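Local coordinates for acyl-CoA dehydrogenase family protein (Porphyromonas gingivalis, PDB 2OKU) that is the helical C-terminal domain of an acyl-CoA dehydrogenase family protein, which as a whole probably oxidises acyl-CoA thioesters with FAD, at residues 55-58 with 59-62. Numbering follows the deposited sequence.
Sequences QKDQ and ELLD
L60 lies against one face of the D57 carboxylate: its CB stands over the group, 3.5 Å from D57 CG, and its backbone N approaches the same face. L60 N donates to D57 OD1 over 3.0 Å, nearly straight at the hydrogen (168°) but from well above the carboxylate plane. D57 CG anti to the backbone N (chi1 175°) swings the carboxylate forward beneath the first helical turn, where OD1 also comes within 3.1 Å of E59 N. L60 CD2 stands over the face of the Q55 amide, nearest the oxygen, 3.2 Å from Q55 OE1, while Q55 NE2 is committed to the carbonyl of F51 in the preceding helix. At the far side of the turn the Q58 amide and the D62 carboxylate are turned 39° against each other. D57 is the N-cap of helix 58-87, and K56, with positive phi, breaks from the helix before it; the short loop joins helix 32-53 to helix 58-87, which turns back alongside it in the helical bundle of the C-terminal domain. Backbone bonds start directly behind the cap: L61 N to D57 O in the carbonyl plane, and D62 N to Q58 O, each 3.0 Å long. Bent at its second torsion, the Q58 chain folds back along the helix surface, bringing NE2 to D62 OD1 in a weak bond whose 2.5 Å length is doubtful. V3 of helix 2-5 packs on Q58, L61 and D62, whereas P118 touches Q55 and D57, and F116 adjoins the buried L60.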
loop_
_atom_site.group_PDB
_atom_site.type_symbol
_atom_site.label_atom_id
_atom_site.label_comp_id
_atom_site.label_asym_id
_atom_site.label_seq_id
_atom_site.Cartn_x
_atom_site.Cartn_y
_atom_site.Cartn_z
ATOM N N GLN A 55 -1.331 -26.403 -13.908
ATOM C CA GLN A 55 -0.252 -27.348 -14.184
ATOM C C GLN A 55 -0.327 -28.618 -13.322
ATOM O O GLN A 55 0.382 -29.598 -13.592
ATOM C CB GLN A 55 1.112 -26.660 -14.036
ATOM C CG GLN A 55 1.297 -25.553 -15.076
ATOM C CD GLN A 55 2.614 -24.837 -14.983
ATOM O OE1 GLN A 55 3.678 -25.458 -15.000
ATOM N NE2 GLN A 55 2.564 -23.513 -14.915
ATOM N N LYS A 56 -1.154 -28.587 -12.283
ATOM C CA LYS A 56 -1.359 -29.720 -11.384
ATOM C C LYS A 56 -0.014 -30.269 -10.903
ATOM O O LYS A 56 0.254 -31.480 -10.943
ATOM C CB LYS A 56 -2.184 -30.810 -12.077
ATOM C CG LYS A 56 -3.580 -30.353 -12.532
ATOM C CD LYS A 56 -4.151 -31.347 -13.527
ATOM C CE LYS A 56 -5.655 -31.207 -13.742
ATOM N NZ LYS A 56 -6.129 -32.284 -14.687
ATOM N N ASP A 57 0.841 -29.362 -10.468
ATOM C CA ASP A 57 2.177 -29.703 -10.030
ATOM C C ASP A 57 2.327 -29.120 -8.647
ATOM O O ASP A 57 2.500 -27.899 -8.483
ATOM C CB ASP A 57 3.186 -29.130 -11.027
ATOM C CG ASP A 57 4.627 -29.331 -10.612
ATOM O OD1 ASP A 57 4.915 -29.646 -9.439
ATOM O OD2 ASP A 57 5.492 -29.124 -11.486
ATOM N N GLN A 58 2.217 -29.989 -7.643
ATOM C CA GLN A 58 2.246 -29.560 -6.261
ATOM C C GLN A 58 3.563 -28.904 -5.854
ATOM O O GLN A 58 3.565 -27.933 -5.093
ATOM C CB GLN A 58 1.954 -30.721 -5.308
ATOM C CG GLN A 58 1.826 -30.249 -3.849
ATOM C CD GLN A 58 0.786 -29.133 -3.682
ATOM O OE1 GLN A 58 -0.389 -29.322 -4.020
ATOM N NE2 GLN A 58 1.220 -27.952 -3.179
ATOM N N GLU A 59 4.682 -29.431 -6.347
ATOM C CA GLU A 59 5.976 -28.829 -6.067
ATOM C C GLU A 59 6.076 -27.401 -6.596
ATOM O O GLU A 59 6.591 -26.528 -5.919
ATOM C CB GLU A 59 7.109 -29.651 -6.680
ATOM C CG GLU A 59 7.292 -30.980 -6.007
ATOM C CD GLU A 59 7.606 -30.847 -4.532
ATOM O OE1 GLU A 59 8.367 -29.930 -4.155
ATOM O OE2 GLU A 59 7.087 -31.667 -3.745
ATOM N N LEU A 60 5.598 -27.200 -7.814
ATOM C CA LEU A 60 5.571 -25.881 -8.434
ATOM C C LEU A 60 4.711 -24.933 -7.611
ATOM O O LEU A 60 5.108 -23.806 -7.359
ATOM C CB LEU A 60 5.042 -25.953 -9.864
ATOM C CG LEU A 60 5.068 -24.626 -10.651
ATOM C CD1 LEU A 60 6.501 -24.110 -10.882
ATOM C CD2 LEU A 60 4.365 -24.810 -11.965
ATOM N N LEU A 61 3.530 -25.389 -7.192
ATOM C CA LEU A 61 2.635 -24.522 -6.409
ATOM C C LEU A 61 3.303 -24.121 -5.122
ATOM O O LEU A 61 3.253 -22.990 -4.733
ATOM C CB LEU A 61 1.293 -25.215 -6.110
ATOM C CG LEU A 61 0.287 -24.422 -5.264
ATOM C CD1 LEU A 61 -0.045 -23.065 -5.928
ATOM C CD2 LEU A 61 -0.999 -25.240 -5.041
ATOM N N ASP A 62 3.923 -25.074 -4.435
ATOM C CA ASP A 62 4.625 -24.779 -3.206
ATOM C C ASP A 62 5.758 -23.772 -3.421
ATOM O O ASP A 62 5.979 -22.864 -2.610
ATOM C CB ASP A 62 5.194 -26.079 -2.622
ATOM C CG ASP A 62 4.116 -27.031 -2.166
ATOM O OD1 ASP A 62 2.946 -26.599 -1.976
ATOM O OD2 ASP A 62 4.431 -28.231 -2.009
#